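Local coordinates for protein 30-kDa cleavage and polyadenylation specificity factor 30 (Arabidopsis thaliana, PDB 5ZUU) that recognises m6A-modified RNA through its YTH domain and, as a component of the CPSF complex, acts in pre-mRNA 3'-end formation and poly(A) site selection, at residues 39-44 with 135-140; 18-23 with 46-51. One frame throughout, in Å; residues are numbered along the deposited sequence.

Contact 1 of 2, residues 39-44 with 135-140. With nucleotides of chain F.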
# COMPACT_ATOMS: atom_id res chain seq x y z
N TRP A 39 8.23 -3.20 -2.64
CA TRP A 39 8.22 -3.14 -1.20
C TRP A 39 8.90 -4.37 -0.63
O TRP A 39 9.07 -5.37 -1.31
CB TRP A 39 6.77 -3.05 -0.67
CG TRP A 39 6.64 -2.68 0.84
CD1 TRP A 39 6.05 -3.41 1.80
CD2 TRP A 39 7.16 -1.53 1.50
NE1 TRP A 39 6.15 -2.82 3.01
CE2 TRP A 39 6.80 -1.63 2.86
CE3 TRP A 39 7.84 -0.40 1.07
CZ2 TRP A 39 7.11 -0.63 3.81
CZ3 TRP A 39 8.17 0.55 1.98
CH2 TRP A 39 7.84 0.43 3.35
N ALA A 40 9.26 -4.28 0.65
CA ALA A 40 9.66 -5.43 1.42
C ALA A 40 9.05 -5.28 2.81
O ALA A 40 9.08 -4.19 3.37
CB ALA A 40 11.21 -5.55 1.51
N THR A 41 8.56 -6.39 3.41
CA THR A 41 8.02 -6.31 4.77
C THR A 41 8.90 -7.06 5.75
O THR A 41 9.94 -7.62 5.39
CB THR A 41 6.52 -6.73 4.82
OG1 THR A 41 5.98 -6.41 6.10
CG2 THR A 41 6.29 -8.22 4.53
N GLN A 42 8.50 -7.06 7.02
CA GLN A 42 9.19 -7.84 8.04
C GLN A 42 9.06 -9.30 7.69
O GLN A 42 8.03 -9.70 7.15
CB GLN A 42 8.53 -7.66 9.40
CG GLN A 42 8.64 -6.25 9.89
CD GLN A 42 7.87 -6.04 11.16
OE1 GLN A 42 8.36 -6.46 12.18
NE2 GLN A 42 6.66 -5.42 11.11
N ARG A 43 10.10 -10.09 7.99
CA ARG A 43 10.11 -11.55 7.66
C ARG A 43 8.93 -12.33 8.20
O ARG A 43 8.32 -13.11 7.50
CB ARG A 43 11.42 -12.17 8.09
CG ARG A 43 12.59 -11.55 7.30
CD ARG A 43 13.90 -12.30 7.39
NE ARG A 43 13.67 -13.65 6.85
CZ ARG A 43 14.51 -14.69 6.97
NH1 ARG A 43 15.67 -14.57 7.60
NH2 ARG A 43 14.18 -15.88 6.45
N SER A 44 8.56 -12.04 9.42
CA SER A 44 7.38 -12.64 10.01
C SER A 44 6.07 -12.36 9.33
O SER A 44 5.06 -13.00 9.68
CB SER A 44 7.23 -12.13 11.45
OG SER A 44 7.08 -10.71 11.45
N ARG A 135 -1.07 -2.30 13.33
CA ARG A 135 0.34 -2.67 13.15
C ARG A 135 0.59 -3.06 11.72
O ARG A 135 -0.33 -3.24 10.93
CB ARG A 135 0.76 -3.78 14.15
CG ARG A 135 0.83 -3.30 15.60
CD ARG A 135 1.66 -4.21 16.53
NE ARG A 135 2.16 -3.68 17.85
CZ ARG A 135 1.38 -3.49 18.88
NH1 ARG A 135 1.82 -3.08 20.04
NH2 ARG A 135 0.08 -3.70 18.75
N ASP A 136 1.86 -3.24 11.38
CA ASP A 136 2.28 -3.61 10.02
C ASP A 136 1.64 -4.94 9.62
O ASP A 136 1.72 -5.94 10.34
CB ASP A 136 3.82 -3.65 10.01
CG ASP A 136 4.42 -3.87 8.61
OD1 ASP A 136 3.89 -3.31 7.61
OD2 ASP A 136 5.42 -4.64 8.51
N CYS A 137 1.01 -4.95 8.46
CA CYS A 137 0.31 -6.07 7.84
C CYS A 137 -0.90 -6.58 8.60
O CYS A 137 -1.28 -7.72 8.49
CB CYS A 137 1.28 -7.18 7.40
SG CYS A 137 2.45 -6.64 6.12
N GLN A 138 -1.48 -5.74 9.42
CA GLN A 138 -2.80 -6.07 10.00
C GLN A 138 -3.87 -6.10 8.87
O GLN A 138 -4.05 -5.15 8.07
CB GLN A 138 -3.16 -5.03 11.04
CG GLN A 138 -4.63 -5.01 11.42
CD GLN A 138 -4.89 -6.19 12.30
OE1 GLN A 138 -4.35 -6.23 13.40
NE2 GLN A 138 -5.61 -7.18 11.78
N GLU A 139 -4.57 -7.22 8.78
CA GLU A 139 -5.67 -7.35 7.81
C GLU A 139 -6.89 -6.51 8.23
O GLU A 139 -7.24 -6.47 9.41
CB GLU A 139 -6.09 -8.83 7.60
CG GLU A 139 -6.95 -8.96 6.33
CD GLU A 139 -7.31 -10.32 5.86
OE1 GLU A 139 -8.03 -10.44 4.83
OE2 GLU A 139 -6.84 -11.30 6.46
N LEU A 140 -7.51 -5.83 7.27
CA LEU A 140 -8.76 -5.15 7.50
C LEU A 140 -9.85 -6.13 7.10
O LEU A 140 -9.78 -6.76 6.03
CB LEU A 140 -8.85 -3.82 6.69
CG LEU A 140 -7.73 -2.82 7.07
CD1 LEU A 140 -7.45 -1.78 6.01
CD2 LEU A 140 -8.04 -2.10 8.35
P C F 6 4.60 -1.27 13.63
OP1 C F 6 4.74 -1.11 15.07
OP2 C F 6 4.09 -2.56 13.09
O5' C F 6 3.59 -0.14 13.08
C5' C F 6 3.32 1.02 13.88
C4' C F 6 1.86 1.05 14.28
O4' C F 6 1.58 -0.05 15.17
C3' C F 6 1.40 2.29 15.02
O3' C F 6 1.09 3.32 14.08
C2' C F 6 0.19 1.77 15.75
O2' C F 6 -0.96 1.68 14.93
C1' C F 6 0.68 0.39 16.18
N1 C F 6 1.39 0.34 17.48
C2 C F 6 0.64 0.51 18.64
O2 C F 6 -0.57 0.74 18.55
N3 C F 6 1.24 0.39 19.85
C4 C F 6 2.55 0.10 19.91
N4 C F 6 3.10 0.02 21.11
C5 C F 6 3.34 -0.08 18.73
C6 C F 6 2.72 0.04 17.55
O HOH W 1 5.75 -3.69 5.77
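The amide of Gln42 and the carboxylate of Asp136 meet edge to edge, their planes only 10° apart. Gln42 NE2 gives an almost straight hydrogen bond (173°) to Asp136 OD2 at 3.0 Å, and OD2 accepts it on its anti lone pair, on the side away from OD1. A third flat group, the guanidinium of Arg135, has one face turned to the base of cytidine C6 of the RNA (chain F); its NH1 lies 3.3 Å from base atom C4. At the indole of Trp39 the edge does the work, and a water lies in the ring plane 2.9 Å from NE1.

This water joins the two segments. It accepts from the indole, donates to Asp136 OD1 at 2.6 Å, and is hydrogen-bonded to Thr41 OG1 at 2.7 Å. Thr41 OG1 also lies 3.0 Å from Asp136 OD2 and 3.5 Å from Cys137 SG. Residues 135-138 form a type II beta turn, with Cys137 at its positive-phi position. CG of Asp136 stands anti to the backbone N (chi1 -174°), which brings the carboxylate up to Thr41 and Gln42 while the backbone N bonds C6 OP2 of chain F at 2.9 Å. One residue thus holds RNA with its main chain and the facing loop with its side chain.

The loop borders the recognition site as well: Ala40 O hydrogen-bonds a modified nucleotide, consistent with the m6A of the RNA, against which Trp39, Gln42 and Asp136 pack. Trp39 makes edge-to-face contacts with Phe63 and Trp90. Within the fold, segment 39-44 leads from strand 38-39 into helix 46-55, whose Leu49 touches both Thr41 and Cys137. The other segment runs into edge strand 138-140 beside strand 17-24, where the backbone N of Lys23 hydrogen-bonds Asp136 OD1.

Contact 2 of 2, residues 18-23 with 46-51. With nucleotides of chain F.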
# COMPACT_ATOMS: atom_id res chain seq x y z
N ARG A 18 -8.67 -8.42 -0.75
CA ARG A 18 -8.36 -8.33 0.69
C ARG A 18 -7.48 -7.14 0.85
O ARG A 18 -6.74 -6.78 -0.13
CB ARG A 18 -7.63 -9.60 1.18
CG ARG A 18 -8.57 -10.77 1.14
CD ARG A 18 -7.86 -12.08 1.36
NE ARG A 18 -7.41 -12.21 2.74
CZ ARG A 18 -6.75 -13.29 3.20
NH1 ARG A 18 -6.49 -14.28 2.40
NH2 ARG A 18 -6.39 -13.37 4.46
N TYR A 19 -7.50 -6.60 2.06
CA TYR A 19 -6.90 -5.32 2.40
C TYR A 19 -6.07 -5.46 3.66
O TYR A 19 -6.57 -6.00 4.68
CB TYR A 19 -8.05 -4.27 2.73
CG TYR A 19 -8.99 -4.10 1.60
CD1 TYR A 19 -10.04 -5.00 1.39
CD2 TYR A 19 -8.82 -3.08 0.68
CE1 TYR A 19 -10.91 -4.85 0.31
CE2 TYR A 19 -9.68 -2.93 -0.39
CZ TYR A 19 -10.70 -3.82 -0.58
OH TYR A 19 -11.52 -3.68 -1.66
N PHE A 20 -4.83 -4.93 3.60
CA PHE A 20 -3.89 -4.95 4.73
C PHE A 20 -3.34 -3.57 4.92
O PHE A 20 -3.02 -2.90 3.95
CB PHE A 20 -2.72 -5.95 4.47
CG PHE A 20 -3.14 -7.38 4.37
CD1 PHE A 20 -3.74 -7.87 3.24
CD2 PHE A 20 -2.93 -8.26 5.42
CE1 PHE A 20 -4.18 -9.20 3.17
CE2 PHE A 20 -3.36 -9.58 5.36
CZ PHE A 20 -3.99 -10.04 4.23
N VAL A 21 -3.23 -3.12 6.17
CA VAL A 21 -2.48 -1.91 6.49
C VAL A 21 -1.00 -2.25 6.56
O VAL A 21 -0.61 -3.23 7.19
CB VAL A 21 -2.89 -1.28 7.83
CG1 VAL A 21 -1.99 -0.09 8.20
CG2 VAL A 21 -4.34 -0.83 7.76
N VAL A 22 -0.18 -1.49 5.84
CA VAL A 22 1.24 -1.66 5.79
C VAL A 22 1.82 -0.43 6.44
O VAL A 22 1.39 0.70 6.15
CB VAL A 22 1.71 -1.75 4.33
CG1 VAL A 22 3.23 -1.58 4.25
CG2 VAL A 22 1.26 -3.07 3.76
N LYS A 23 2.73 -0.64 7.40
CA LYS A 23 3.38 0.46 8.16
C LYS A 23 4.88 0.60 7.77
O LYS A 23 5.55 -0.39 7.49
CB LYS A 23 3.22 0.24 9.66
CG LYS A 23 1.74 0.18 10.14
CD LYS A 23 1.00 1.50 9.98
CE LYS A 23 1.60 2.67 10.73
NZ LYS A 23 0.60 3.73 11.00
N GLU A 46 5.69 -12.35 5.85
CA GLU A 46 5.72 -12.71 4.45
C GLU A 46 4.71 -13.82 4.06
O GLU A 46 4.07 -13.78 2.98
CB GLU A 46 7.13 -13.04 4.01
CG GLU A 46 8.05 -11.86 4.18
CD GLU A 46 9.49 -12.08 3.76
OE1 GLU A 46 10.12 -12.93 4.38
OE2 GLU A 46 9.98 -11.36 2.85
N ALA A 47 4.53 -14.80 4.96
CA ALA A 47 3.65 -15.90 4.70
C ALA A 47 2.19 -15.43 4.66
O ALA A 47 1.35 -15.95 3.87
CB ALA A 47 3.80 -16.93 5.80
N LYS A 48 1.88 -14.47 5.50
CA LYS A 48 0.55 -13.96 5.45
C LYS A 48 0.21 -13.11 4.24
O LYS A 48 -0.88 -13.26 3.71
CB LYS A 48 0.11 -13.35 6.74
CG LYS A 48 0.32 -11.92 7.07
CD LYS A 48 -0.74 -11.65 8.15
CE LYS A 48 -0.23 -10.74 9.17
NZ LYS A 48 -1.38 -10.36 10.02
N LEU A 49 1.17 -12.33 3.74
CA LEU A 49 0.92 -11.68 2.48
C LEU A 49 0.88 -12.72 1.38
O LEU A 49 0.09 -12.54 0.48
CB LEU A 49 1.93 -10.55 2.14
CG LEU A 49 1.90 -9.40 3.12
CD1 LEU A 49 2.85 -8.33 2.66
CD2 LEU A 49 0.51 -8.81 3.33
N ASN A 50 1.67 -13.79 1.44
CA ASN A 50 1.61 -14.78 0.35
C ASN A 50 0.29 -15.56 0.39
O ASN A 50 -0.26 -15.94 -0.66
CB ASN A 50 2.83 -15.75 0.35
CG ASN A 50 4.06 -15.17 -0.36
OD1 ASN A 50 3.97 -14.19 -1.09
ND2 ASN A 50 5.23 -15.76 -0.11
N GLU A 51 -0.22 -15.81 1.59
CA GLU A 51 -1.49 -16.51 1.71
C GLU A 51 -2.59 -15.64 1.08
O GLU A 51 -3.48 -16.13 0.42
CB GLU A 51 -1.76 -16.82 3.21
CG GLU A 51 -2.94 -17.77 3.54
CD GLU A 51 -4.34 -17.08 3.54
OE1 GLU A 51 -5.38 -17.77 3.38
OE2 GLU A 51 -4.44 -15.84 3.70
P C F 6 4.60 -1.27 13.63
OP1 C F 6 4.74 -1.11 15.07
OP2 C F 6 4.09 -2.56 13.09
O5' C F 6 3.59 -0.14 13.08
C5' C F 6 3.32 1.02 13.88
C4' C F 6 1.86 1.05 14.28
O4' C F 6 1.58 -0.05 15.17
C3' C F 6 1.40 2.29 15.02
O3' C F 6 1.09 3.32 14.08
C2' C F 6 0.19 1.77 15.75
O2' C F 6 -0.96 1.68 14.93
C1' C F 6 0.68 0.39 16.18
N1 C F 6 1.39 0.34 17.48
C2 C F 6 0.64 0.51 18.64
O2 C F 6 -0.57 0.74 18.55
N3 C F 6 1.24 0.39 19.85
C4 C F 6 2.55 0.10 19.91
N4 C F 6 3.10 0.02 21.11
C5 C F 6 3.34 -0.08 18.73
C6 C F 6 2.72 0.04 17.55
P U F 7 1.34 4.84 14.41
OP1 U F 7 1.06 5.58 13.19
OP2 U F 7 2.59 5.04 15.06
O5' U F 7 0.22 5.20 15.48
C5' U F 7 -1.15 5.20 15.07
C4' U F 7 -2.03 5.33 16.27
O4' U F 7 -1.81 4.22 17.17
C3' U F 7 -1.77 6.57 17.09
O3' U F 7 -2.57 7.60 16.55
C2' U F 7 -2.26 6.16 18.46
O2' U F 7 -3.66 6.13 18.54
C1' U F 7 -1.79 4.71 18.51
N1 U F 7 -0.46 4.48 19.07
C2 U F 7 -0.33 4.42 20.45
O2 U F 7 -1.25 4.69 21.22
N3 U F 7 0.92 4.08 20.90
C4 U F 7 2.02 3.75 20.13
O4 U F 7 3.06 3.41 20.69
C5 U F 7 1.81 3.84 18.72
C6 U F 7 0.60 4.18 18.25
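Phe20, Leu49 and Arg18 carry this helix-on-sheet packing of the YTH domain, in which helix 46-51 runs nearly antiparallel (155°) to strand 18-23, their axes 10.7 Å apart. Leu49 extends its CD2 methyl over one face of the Phe20 ring, 4.2 Å from the centroid and shifted toward the rim: a CH-pi contact between side chains that run opposite ways alongside one another. The aliphatic part of Lys48 approaches the same ring obliquely, while its NZ bonds Cys137 O.

Two residues earlier on the strand, Arg18 bends at chi3 and brings the edge of its guanidinium to Glu51. The salt bridge is carried by NH1 to Glu51 OE2 at 2.9 Å, with a weak second bond from NH2. Both end on OE2, and the guanidinium and carboxylate planes stand 70° apart, so the pair is not the coplanar bidentate kind. The remaining nitrogen, NE, pairs with Glu139, so Arg18 links helix 46-55 to strand 138-140.

Lys23, on the other face of the strand from Arg18 and Phe20, is bent at chi2 and chi3 and grips the RNA backbone: its NZ bonds U7 OP1 of chain F at 2.9 Å and C6 O3' of that chain at 3.1 Å.

Contacts 1 and 2 lie side by side, their centres about 6 Å apart, and their segments alternate along the chain in the order 18-23, 39-44, 46-51, 135-140. Both draw on the central mixed sheet, where strands 17-24 and 138-140 are antiparallel neighbours; Leu140 N approaches Tyr19 O to 2.8 Å in a probable hydrogen bond. Helix 46-55, which begins just beyond the loop of contact 1, supplies the helical half of contact 2. Residues 135-140 are thus brought from far along the chain to the N-terminal strand, loop and helix, in one compact region of the YTH domain, where both contacts reach the modified nucleotide, probably the m6A, and the RNA backbone.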